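Local coordinates for protein peptidase S15/CocE/NonD (Thaumarchaeota archaeon SCGC AB-539-E09, PDB 4PF1) that probably cleaves peptides from their amino-terminal end as a serine aminopeptidase of the S15 family, built on an alpha/beta hydrolase fold, at residues F202-S207 with S579-Y584; S207-Y212 with I222-G227; S228-D233 with R441-S446; V436-R441 with S451-W456. All coordinates share one frame; numbering follows the deposited sequence.

Interaction 1 of 4, residues F202-S207 with S579-Y584; sequences FRQEAS and SWFPLY
Arg203, the centre of an inverse gamma turn and N-cap of helix 204-215, lies closest to Tyr584, with the two CA atoms 4.6 Å apart. The backbones touch through two CA-H...O contacts, Tyr584 CA to Phe202 O at 3.2 Å and Arg203 CA to Leu583 O at 3.2 Å. The Arg203 side chain runs beside the Tyr584 ring, pointing the same way. CG of Arg203 rests 3.4 Å from Tyr584 CE2. A bend at chi3 (78°) sets NE, and NH1 then donates to Tyr584 OH at 3.2 Å. This hydroxyl lies in the guanidinium plane, whereas the tyrosine ring is turned 67° from it. Leu583 CD1 sits over one face of the guanidinium. NE and NH2 are held by the carbonyl oxygens of Asp195 and Gln296, so the buried group is gripped on several sides. The contact ties the S15 catalytic region, an alpha/beta hydrolase, to the C-terminal non-catalytic domain, at the start of a helix on one side and in a loop with a cis peptide before Pro582 on the other. Gln204 reaches into that loop. Its NE2 donates to Pro582 O at 2.8 Å, tilted 24° from the carbonyl plane. The same NE2 comes near Phe581 CE1. Glu205 lays its carboxylate across the proline, with OE1 3.2 Å from Pro582 CG, while OE2 is bonded to Thr231 OG1. Phe581 in turn packs edge-to-face with Tyr232.

Interaction 2 of 4, residues S207-Y212 with I222-G227; sequences SLPYAY and IKWWSG
The Trp224 indole wedges against helix 204-215, meeting Leu208, Pro209 and Tyr212. Pro209 forms the bump that covers one indole face. Its CB stands 4.1 Å from the centroid of the five-membered ring of Trp224, 18° off the normal, a CH-pi contact. Pro209 CA also approaches CE3 of Trp224, at 3.6 Å. At the far rim of the indole, CZ3 and CH2 touch Leu208 CB. Tyr212 meets the indole at its CE3 edge. Its CB lies in the indole plane, 3.7 Å from Trp224 CE3. The two side chains cross at about a right angle, and the indole edge points at the phenol face in a T-shaped stack, centroids 5.7 Å apart and planes at 89°. CG of Tyr212 stands anti to the backbone N (chi1 -169°), and the ring beyond it lies against the backbone of Lys223 and Trp224, with CD1 3.4 Å from Trp224 N. Ile222 CG2 packs near CE1 and OH of Tyr212. Two waters bind the phenol oxygen. One lies 2.7 Å from Tyr212 OH and accepts from Trp225 NE1; the other donates to Lys223 O. Met244 and Tyr235, from the next two helices, also touch Trp224. Phe23 and Phe30 of the second subunit pack on Tyr212 and Trp225, so Tyr212 and Trp225 also take part in a subunit interface. This is aromatic packing of a connecting loop back onto its preceding helix, a kinked one with Pro209 at the kink, within the S15 catalytic region.

Interaction 3 of 4, residues S228-D233 with R441-S446; sequences SYDTYD and RPTIPS
Asp230 and Arg441 form the salt bridge at the heart of this contact. OD2 of Asp230 accepts from Arg441 NE at 2.8 Å through its syn lone pair, and from NH1 nearly along its C-O axis. The grip is side-on, with both nitrogens on one oxygen, and the two flat groups are 18° apart, nearly coplanar. A second salt bridge joins Arg441 NH1 to Asp233 OD2 at 2.9 Å, making a network of Asp230, Asp233 and Arg441, but the Asp233 carboxylate is turned 47° from the guanidinium. Over one face of the guanidinium the Tyr232 ring lies nearly parallel, 19° apart, with CD1 over the centre of the cation. Arg441 CD makes a CH-pi contact with the same ring, 3.9 Å from its centroid. OD1 of Asp230 takes the N-H of Thr443 at 2.7 Å, on its anti side. From Thr443 O a straight bond returns to Thr231 N, 2.7 Å long. Thr231 OG1 and Thr443 OG1 are hydrogen-bonded at 2.7 Å. Asp230 is the N-cap of helix 231-238, so the loop 441-446 from the C-terminal non-catalytic domain docks on the first turn of a helix in the S15 catalytic region; the positive helix end may help stabilise the Asp230 carboxylate. Tyr229 packs on Pro442 and Ile444. Ile444 CG2 sits over its face, 3.6 Å from CZ of Tyr229, and Pro442 CG meets its edge. Further out, Glu450 holds Tyr229 OH, Pro435 O holds Tyr232 OH, and Arg237 pairs with Asp233 OD1. Arg462 of the third subunit packs on Arg441 and Pro442.

Interaction 4 of 4, residues V436-R441 with S451-W456; sequences VPYRQR and STWGEW
A loop of the C-terminal non-catalytic domain folds back on itself here, and Tyr438 and Arg439 meet the turn that carries Thr452, Trp453 and Trp456. Tyr438 puts the edge of its ring on the face of Trp456. The T-shaped pair has centroids 4.8 Å apart and planes at 77°. CD2 of Tyr438 comes nearest, 3.6 Å from Trp456 CZ3. The phenol oxygen reaches the edge of Trp453, with OH 3.9 Å from CE3. Arg439 reaches the same turn by hydrogen bonds. The side chain turns at chi3 (87°), which places NE; the guanidinium grips Thr452 OG1 end-on, with NH1 at 2.8 Å and NH2 at 2.9 Å. The hydroxyl lies near the guanidinium plane. Trp456 CB covers one face of the same group, 3.4 Å from NE of Arg439. Asp459 forms a salt bridge to Arg439 NE. Trp453 NE1 is bonded to Glu297 and Trp456 packs edge-to-face on Trp580. Ser451 OG accepts from Trp453 N at 3.2 Å. This bond defines an ST turn, which shapes the loop just ahead of Trp453.

Interactions 1 and 3 both join the S15 catalytic region to the C-terminal non-catalytic domain, with centres about 12 Å apart. Pro582 CG of interaction 1 packs 3.4 Å from Thr443 OG1 of interaction 3. Interaction 2 shares Ser207 and helix 204-215 with interaction 1. Interactions 3 and 4 share Arg441, and their centres are about 9 Å apart. Interaction 4 is joined to interaction 1 by a probable hydrogen bond from Tyr438 N to Phe581 O, 2.9 Å. Arg203 and Trp453 lie near, without touching, Ser161, His328 and Asp295, which probably form the catalytic triad, as expected of a serine peptidase of this fold. Interactions 1 and 4 therefore probably lie close to the active site.

Interaction 1 of 4, residues F202-S207 with S579-Y584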
# COMPACT_ATOMS: atom_id res chain seq x y z
N PHE A 202 -0.32 34.90 11.31
CA PHE A 202 1.04 34.37 11.18
C PHE A 202 1.10 32.85 10.96
O PHE A 202 0.56 32.08 11.77
CB PHE A 202 1.88 34.75 12.41
CG PHE A 202 3.34 34.35 12.34
CD1 PHE A 202 4.12 34.67 11.23
CD2 PHE A 202 3.95 33.68 13.40
CE1 PHE A 202 5.47 34.31 11.16
CE2 PHE A 202 5.31 33.34 13.34
CZ PHE A 202 6.05 33.65 12.22
N ARG A 203 1.82 32.43 9.91
CA ARG A 203 2.06 31.02 9.57
C ARG A 203 3.34 30.53 10.29
O ARG A 203 4.38 30.35 9.66
CB ARG A 203 2.17 30.82 8.04
CG ARG A 203 0.82 30.71 7.36
CD ARG A 203 0.85 31.16 5.91
NE ARG A 203 1.44 30.16 5.02
CZ ARG A 203 0.76 29.16 4.46
NH1 ARG A 203 -0.54 29.03 4.68
NH2 ARG A 203 1.38 28.29 3.68
N GLN A 204 3.24 30.35 11.62
CA GLN A 204 4.35 29.93 12.50
C GLN A 204 5.03 28.62 12.04
O GLN A 204 6.25 28.52 12.11
CB GLN A 204 3.89 29.81 13.96
CG GLN A 204 2.60 29.01 14.15
CD GLN A 204 2.22 28.78 15.60
OE1 GLN A 204 2.82 29.33 16.53
NE2 GLN A 204 1.20 27.96 15.82
N GLU A 205 4.24 27.64 11.56
CA GLU A 205 4.76 26.34 11.11
C GLU A 205 5.57 26.45 9.81
O GLU A 205 6.55 25.72 9.64
CB GLU A 205 3.62 25.34 10.91
CG GLU A 205 3.42 24.42 12.10
CD GLU A 205 2.90 23.05 11.71
OE1 GLU A 205 1.71 22.95 11.33
OE2 GLU A 205 3.70 22.09 11.71
N ALA A 206 5.15 27.33 8.90
CA ALA A 206 5.84 27.52 7.62
C ALA A 206 6.99 28.53 7.75
O ALA A 206 7.89 28.53 6.90
CB ALA A 206 4.85 27.99 6.56
N SER A 207 6.97 29.39 8.79
CA SER A 207 7.97 30.43 8.93
C SER A 207 9.16 30.05 9.81
O SER A 207 10.30 30.13 9.34
CB SER A 207 7.33 31.71 9.47
OG SER A 207 6.28 32.15 8.63
N SER A 579 -10.03 29.57 14.47
CA SER A 579 -8.65 29.07 14.60
C SER A 579 -8.35 28.05 13.51
O SER A 579 -9.26 27.40 12.99
CB SER A 579 -8.41 28.47 15.99
OG SER A 579 -9.37 27.49 16.33
N TRP A 580 -7.07 27.95 13.12
CA TRP A 580 -6.53 27.08 12.07
C TRP A 580 -5.12 26.69 12.50
O TRP A 580 -4.13 27.18 11.96
CB TRP A 580 -6.52 27.86 10.74
CG TRP A 580 -7.22 27.22 9.58
CD1 TRP A 580 -7.85 26.00 9.55
CD2 TRP A 580 -7.32 27.76 8.25
NE1 TRP A 580 -8.35 25.76 8.29
CE2 TRP A 580 -8.03 26.81 7.47
CE3 TRP A 580 -6.89 28.95 7.65
CZ2 TRP A 580 -8.32 27.03 6.12
CZ3 TRP A 580 -7.18 29.17 6.31
CH2 TRP A 580 -7.88 28.21 5.56
N PHE A 581 -5.04 25.84 13.53
CA PHE A 581 -3.84 25.50 14.29
C PHE A 581 -3.24 24.10 13.93
O PHE A 581 -4.00 23.19 13.62
CB PHE A 581 -4.22 25.54 15.78
CG PHE A 581 -3.08 25.69 16.76
CD1 PHE A 581 -2.48 26.93 16.96
CD2 PHE A 581 -2.62 24.60 17.48
CE1 PHE A 581 -1.41 27.07 17.84
CE2 PHE A 581 -1.55 24.74 18.37
CZ PHE A 581 -0.96 25.98 18.55
N PRO A 582 -1.89 23.89 13.99
CA PRO A 582 -0.82 24.81 14.41
C PRO A 582 -0.22 25.67 13.28
O PRO A 582 0.68 26.46 13.56
CB PRO A 582 0.24 23.86 14.98
CG PRO A 582 0.11 22.63 14.12
CD PRO A 582 -1.35 22.54 13.71
N LEU A 583 -0.70 25.50 12.03
CA LEU A 583 -0.22 26.28 10.87
C LEU A 583 -0.25 27.77 11.20
O LEU A 583 0.77 28.44 11.06
CB LEU A 583 -1.06 25.97 9.61
CG LEU A 583 -0.70 26.73 8.30
CD1 LEU A 583 0.81 26.64 7.97
CD2 LEU A 583 -1.50 26.21 7.13
N TYR A 584 -1.39 28.26 11.72
CA TYR A 584 -1.52 29.65 12.15
C TYR A 584 -1.47 29.71 13.67
O TYR A 584 -2.05 28.85 14.33
CB TYR A 584 -2.82 30.27 11.63
CG TYR A 584 -2.85 30.41 10.13
CD1 TYR A 584 -3.37 29.41 9.32
CD2 TYR A 584 -2.31 31.54 9.51
CE1 TYR A 584 -3.37 29.53 7.93
CE2 TYR A 584 -2.32 31.68 8.13
CZ TYR A 584 -2.83 30.66 7.34
OH TYR A 584 -2.83 30.79 5.97

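Interaction 2 of 4, residues S207-Y212 with I222-G227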
# COMPACT_ATOMS: atom_id res chain seq x y z
N SER A 207 6.97 29.39 8.79
CA SER A 207 7.97 30.43 8.93
C SER A 207 9.16 30.05 9.81
O SER A 207 10.30 30.13 9.34
CB SER A 207 7.33 31.71 9.47
OG SER A 207 6.28 32.15 8.63
N LEU A 208 8.92 29.68 11.09
CA LEU A 208 9.98 29.40 12.08
C LEU A 208 10.97 28.28 11.64
O LEU A 208 12.16 28.56 11.60
CB LEU A 208 9.41 29.10 13.48
CG LEU A 208 8.58 30.21 14.14
CD1 LEU A 208 8.08 29.77 15.50
CD2 LEU A 208 9.39 31.49 14.28
N PRO A 209 10.53 27.03 11.29
CA PRO A 209 11.51 26.01 10.87
C PRO A 209 12.29 26.40 9.61
O PRO A 209 13.48 26.13 9.52
CB PRO A 209 10.65 24.76 10.63
CG PRO A 209 9.39 25.00 11.39
CD PRO A 209 9.16 26.48 11.29
N TYR A 210 11.61 27.07 8.66
CA TYR A 210 12.21 27.51 7.40
C TYR A 210 13.27 28.60 7.63
O TYR A 210 14.36 28.51 7.06
CB TYR A 210 11.13 28.01 6.42
CG TYR A 210 11.68 28.50 5.10
CD1 TYR A 210 11.95 29.85 4.89
CD2 TYR A 210 11.89 27.61 4.04
CE1 TYR A 210 12.45 30.30 3.67
CE2 TYR A 210 12.38 28.06 2.81
CZ TYR A 210 12.66 29.41 2.63
OH TYR A 210 13.13 29.86 1.43
N ALA A 211 12.96 29.63 8.45
CA ALA A 211 13.93 30.69 8.77
C ALA A 211 15.14 30.09 9.50
O ALA A 211 16.27 30.46 9.20
CB ALA A 211 13.28 31.77 9.63
N TYR A 212 14.91 29.11 10.39
CA TYR A 212 15.97 28.41 11.13
C TYR A 212 16.89 27.65 10.17
O TYR A 212 18.09 27.86 10.21
CB TYR A 212 15.34 27.44 12.15
CG TYR A 212 16.32 26.86 13.14
CD1 TYR A 212 17.03 25.69 12.86
CD2 TYR A 212 16.48 27.43 14.41
CE1 TYR A 212 17.90 25.13 13.79
CE2 TYR A 212 17.34 26.87 15.35
CZ TYR A 212 18.05 25.72 15.04
OH TYR A 212 18.91 25.17 15.96
N ILE A 222 22.94 23.35 10.19
CA ILE A 222 22.21 23.31 11.46
C ILE A 222 20.72 23.31 11.13
O ILE A 222 20.22 24.26 10.52
CB ILE A 222 22.62 24.47 12.41
CG1 ILE A 222 24.11 24.34 12.82
CG2 ILE A 222 21.69 24.52 13.65
CD1 ILE A 222 24.70 25.54 13.62
N LYS A 223 20.02 22.21 11.48
CA LYS A 223 18.61 22.07 11.13
C LYS A 223 17.69 21.95 12.34
O LYS A 223 18.10 21.45 13.40
CB LYS A 223 18.40 20.89 10.17
CG LYS A 223 18.86 21.21 8.75
CD LYS A 223 18.60 20.07 7.78
CE LYS A 223 19.32 20.30 6.47
NZ LYS A 223 18.97 19.26 5.46
N TRP A 224 16.45 22.45 12.18
CA TRP A 224 15.39 22.50 13.19
C TRP A 224 15.22 21.16 13.90
O TRP A 224 15.02 20.13 13.24
CB TRP A 224 14.07 22.95 12.54
CG TRP A 224 12.90 23.04 13.47
CD1 TRP A 224 12.01 22.04 13.77
CD2 TRP A 224 12.43 24.21 14.15
NE1 TRP A 224 11.05 22.51 14.63
CE2 TRP A 224 11.27 23.84 14.87
CE3 TRP A 224 12.87 25.54 14.22
CZ2 TRP A 224 10.56 24.75 15.66
CZ3 TRP A 224 12.16 26.45 14.99
CH2 TRP A 224 11.03 26.05 15.71
N TRP A 225 15.33 21.17 15.23
CA TRP A 225 15.17 19.95 16.03
C TRP A 225 13.73 19.84 16.54
O TRP A 225 13.02 20.85 16.63
CB TRP A 225 16.20 19.88 17.17
CG TRP A 225 16.19 21.06 18.10
CD1 TRP A 225 17.01 22.15 18.05
CD2 TRP A 225 15.35 21.24 19.25
NE1 TRP A 225 16.71 23.02 19.08
CE2 TRP A 225 15.70 22.48 19.83
CE3 TRP A 225 14.33 20.48 19.85
CZ2 TRP A 225 15.07 22.98 20.98
CZ3 TRP A 225 13.70 20.97 20.98
CH2 TRP A 225 14.07 22.20 21.54
N SER A 226 13.30 18.61 16.87
CA SER A 226 11.95 18.34 17.36
C SER A 226 11.97 17.58 18.69
O SER A 226 12.86 16.77 18.93
CB SER A 226 11.17 17.53 16.33
OG SER A 226 9.83 17.32 16.73
N GLY A 227 10.95 17.82 19.51
CA GLY A 227 10.76 17.13 20.78
C GLY A 227 9.41 16.44 20.84
O GLY A 227 9.06 15.82 21.85
O HOH W 1 18.30 25.36 18.62
O HOH W 2 19.51 22.53 15.63

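Interaction 3 of 4, residues S228-D233 with R441-S446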
# COMPACT_ATOMS: atom_id res chain seq x y z
N SER A 228 8.63 16.56 19.75
CA SER A 228 7.28 16.01 19.65
C SER A 228 6.94 15.70 18.19
O SER A 228 7.25 16.51 17.31
CB SER A 228 6.27 17.00 20.23
OG SER A 228 4.96 16.48 20.29
N TYR A 229 6.31 14.54 17.94
CA TYR A 229 5.89 14.15 16.59
C TYR A 229 4.71 15.02 16.12
O TYR A 229 4.76 15.58 15.03
CB TYR A 229 5.53 12.65 16.55
CG TYR A 229 5.18 12.13 15.16
CD1 TYR A 229 6.18 11.93 14.20
CD2 TYR A 229 3.87 11.83 14.81
CE1 TYR A 229 5.87 11.46 12.93
CE2 TYR A 229 3.55 11.35 13.54
CZ TYR A 229 4.55 11.16 12.61
OH TYR A 229 4.24 10.70 11.35
N ASP A 230 3.68 15.15 16.97
CA ASP A 230 2.50 15.98 16.68
C ASP A 230 2.83 17.46 16.94
O ASP A 230 3.06 17.85 18.09
CB ASP A 230 1.30 15.51 17.54
CG ASP A 230 -0.03 16.17 17.23
OD1 ASP A 230 -0.19 16.68 16.10
OD2 ASP A 230 -0.91 16.15 18.11
N THR A 231 2.86 18.28 15.87
CA THR A 231 3.20 19.71 15.95
C THR A 231 2.12 20.51 16.68
O THR A 231 2.44 21.50 17.34
CB THR A 231 3.49 20.30 14.56
OG1 THR A 231 2.34 20.16 13.73
CG2 THR A 231 4.70 19.65 13.89
N TYR A 232 0.84 20.08 16.57
CA TYR A 232 -0.30 20.70 17.25
C TYR A 232 0.00 20.83 18.75
O TYR A 232 -0.10 21.92 19.31
CB TYR A 232 -1.58 19.87 17.02
CG TYR A 232 -2.82 20.42 17.69
CD1 TYR A 232 -3.07 20.19 19.04
CD2 TYR A 232 -3.77 21.13 16.96
CE1 TYR A 232 -4.22 20.68 19.66
CE2 TYR A 232 -4.93 21.61 17.56
CZ TYR A 232 -5.15 21.39 18.92
OH TYR A 232 -6.28 21.86 19.53
N ASP A 233 0.43 19.71 19.37
CA ASP A 233 0.81 19.63 20.77
C ASP A 233 1.99 20.55 21.10
O ASP A 233 1.92 21.31 22.06
CB ASP A 233 1.15 18.18 21.13
CG ASP A 233 0.33 17.63 22.27
OD1 ASP A 233 0.67 17.92 23.44
OD2 ASP A 233 -0.65 16.91 22.00
N ARG A 441 -5.37 15.21 13.28
CA ARG A 441 -4.14 14.96 14.03
C ARG A 441 -3.67 13.51 13.85
O ARG A 441 -4.50 12.64 13.56
CB ARG A 441 -4.33 15.32 15.51
CG ARG A 441 -4.09 16.81 15.73
CD ARG A 441 -4.57 17.27 17.08
NE ARG A 441 -3.61 16.95 18.14
CZ ARG A 441 -3.92 16.88 19.42
NH1 ARG A 441 -2.99 16.61 20.32
NH2 ARG A 441 -5.17 17.08 19.82
N PRO A 442 -2.34 13.24 13.89
CA PRO A 442 -1.23 14.16 14.22
C PRO A 442 -0.82 15.10 13.07
O PRO A 442 -0.74 14.68 11.91
CB PRO A 442 -0.09 13.21 14.60
CG PRO A 442 -0.34 11.99 13.76
CD PRO A 442 -1.85 11.86 13.70
N THR A 443 -0.54 16.37 13.40
CA THR A 443 -0.05 17.33 12.40
C THR A 443 1.48 17.28 12.40
O THR A 443 2.10 17.33 13.47
CB THR A 443 -0.60 18.75 12.64
OG1 THR A 443 -0.16 19.23 13.91
CG2 THR A 443 -2.12 18.82 12.53
N ILE A 444 2.08 17.12 11.22
CA ILE A 444 3.53 17.00 11.09
C ILE A 444 4.09 18.09 10.16
O ILE A 444 3.32 18.67 9.38
CB ILE A 444 3.92 15.56 10.61
CG1 ILE A 444 3.30 15.22 9.23
CG2 ILE A 444 3.57 14.51 11.68
CD1 ILE A 444 3.82 13.94 8.58
N PRO A 445 5.42 18.41 10.21
CA PRO A 445 5.95 19.46 9.33
C PRO A 445 5.89 19.07 7.85
O PRO A 445 5.84 17.89 7.50
CB PRO A 445 7.40 19.61 9.80
CG PRO A 445 7.46 18.96 11.14
CD PRO A 445 6.48 17.85 11.07
N SER A 446 5.90 20.10 6.98
CA SER A 446 5.81 19.99 5.52
C SER A 446 6.96 19.19 4.90
O SER A 446 6.77 18.54 3.87
CB SER A 446 5.76 21.38 4.89
OG SER A 446 6.95 22.11 5.18

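Interaction 4 of 4, residues V436-R441 with S451-W456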
# COMPACT_ATOMS: atom_id res chain seq x y z
N VAL A 436 -8.99 24.79 16.84
CA VAL A 436 -9.44 23.88 15.79
C VAL A 436 -8.21 23.41 14.97
O VAL A 436 -7.47 24.25 14.44
CB VAL A 436 -10.53 24.53 14.88
CG1 VAL A 436 -11.07 23.52 13.86
CG2 VAL A 436 -11.67 25.11 15.71
N PRO A 437 -7.95 22.08 14.87
CA PRO A 437 -6.80 21.63 14.07
C PRO A 437 -7.07 21.84 12.57
O PRO A 437 -8.15 21.47 12.09
CB PRO A 437 -6.65 20.16 14.45
CG PRO A 437 -8.01 19.74 14.88
CD PRO A 437 -8.70 20.94 15.44
N TYR A 438 -6.11 22.48 11.84
CA TYR A 438 -6.26 22.78 10.40
C TYR A 438 -6.37 21.49 9.58
O TYR A 438 -6.94 21.49 8.49
CB TYR A 438 -5.13 23.68 9.88
CG TYR A 438 -3.84 22.99 9.49
CD1 TYR A 438 -3.00 22.42 10.45
CD2 TYR A 438 -3.38 23.03 8.17
CE1 TYR A 438 -1.79 21.83 10.10
CE2 TYR A 438 -2.16 22.46 7.81
CZ TYR A 438 -1.37 21.85 8.78
OH TYR A 438 -0.17 21.29 8.42
N ARG A 439 -5.85 20.39 10.13
CA ARG A 439 -5.92 19.05 9.57
C ARG A 439 -6.18 18.07 10.68
O ARG A 439 -6.01 18.43 11.85
CB ARG A 439 -4.61 18.68 8.86
CG ARG A 439 -4.27 19.51 7.65
CD ARG A 439 -3.14 18.86 6.90
NE ARG A 439 -3.64 17.87 5.94
CZ ARG A 439 -2.87 16.99 5.31
NH1 ARG A 439 -1.57 16.95 5.54
NH2 ARG A 439 -3.41 16.14 4.45
N GLN A 440 -6.51 16.82 10.33
CA GLN A 440 -6.70 15.76 11.31
C GLN A 440 -5.35 15.45 11.97
O GLN A 440 -4.31 15.52 11.31
CB GLN A 440 -7.31 14.51 10.67
CG GLN A 440 -8.80 14.68 10.34
CD GLN A 440 -9.49 13.40 9.94
OE1 GLN A 440 -10.56 13.06 10.46
NE2 GLN A 440 -8.94 12.69 8.97
N ARG A 441 -5.37 15.21 13.28
CA ARG A 441 -4.14 14.96 14.03
C ARG A 441 -3.67 13.51 13.85
O ARG A 441 -4.50 12.64 13.56
CB ARG A 441 -4.33 15.32 15.51
CG ARG A 441 -4.09 16.81 15.73
CD ARG A 441 -4.57 17.27 17.08
NE ARG A 441 -3.61 16.95 18.14
CZ ARG A 441 -3.92 16.88 19.42
NH1 ARG A 441 -2.99 16.61 20.32
NH2 ARG A 441 -5.17 17.08 19.82
N SER A 451 4.83 13.39 4.95
CA SER A 451 3.97 14.58 4.92
C SER A 451 3.06 14.62 3.68
O SER A 451 3.53 14.37 2.56
CB SER A 451 4.81 15.85 4.97
OG SER A 451 4.02 17.01 4.78
N THR A 452 1.78 14.96 3.88
CA THR A 452 0.80 15.13 2.80
C THR A 452 0.37 16.61 2.71
O THR A 452 -0.74 16.91 2.25
CB THR A 452 -0.40 14.18 2.98
OG1 THR A 452 -1.07 14.48 4.21
CG2 THR A 452 -0.01 12.70 2.92
N TRP A 453 1.28 17.53 3.13
CA TRP A 453 1.12 19.01 3.15
C TRP A 453 0.68 19.56 1.79
O TRP A 453 -0.07 20.54 1.73
CB TRP A 453 2.45 19.65 3.61
CG TRP A 453 2.69 21.09 3.23
CD1 TRP A 453 3.57 21.54 2.29
CD2 TRP A 453 2.20 22.25 3.91
NE1 TRP A 453 3.62 22.92 2.32
CE2 TRP A 453 2.77 23.38 3.29
CE3 TRP A 453 1.29 22.45 4.97
CZ2 TRP A 453 2.45 24.69 3.66
CZ3 TRP A 453 0.97 23.75 5.33
CH2 TRP A 453 1.55 24.85 4.69
N GLY A 454 1.14 18.92 0.71
CA GLY A 454 0.81 19.30 -0.66
C GLY A 454 -0.62 19.02 -1.05
O GLY A 454 -1.12 19.59 -2.02
N GLU A 455 -1.31 18.14 -0.29
CA GLU A 455 -2.70 17.74 -0.58
C GLU A 455 -3.72 18.40 0.37
O GLU A 455 -4.92 18.24 0.15
CB GLU A 455 -2.85 16.20 -0.48
CG GLU A 455 -1.73 15.37 -1.09
CD GLU A 455 -1.85 13.87 -0.92
OE1 GLU A 455 -1.16 13.13 -1.66
OE2 GLU A 455 -2.62 13.42 -0.04
N TRP A 456 -3.25 19.11 1.41
CA TRP A 456 -4.09 19.64 2.49
C TRP A 456 -5.22 20.59 2.05
O TRP A 456 -6.28 20.55 2.66
CB TRP A 456 -3.22 20.27 3.60
CG TRP A 456 -3.19 21.76 3.73
CD1 TRP A 456 -2.16 22.59 3.38
CD2 TRP A 456 -4.11 22.57 4.49
NE1 TRP A 456 -2.42 23.87 3.80
CE2 TRP A 456 -3.62 23.89 4.47
CE3 TRP A 456 -5.33 22.31 5.14
CZ2 TRP A 456 -4.31 24.96 5.06
CZ3 TRP A 456 -6.01 23.36 5.72
CH2 TRP A 456 -5.50 24.67 5.69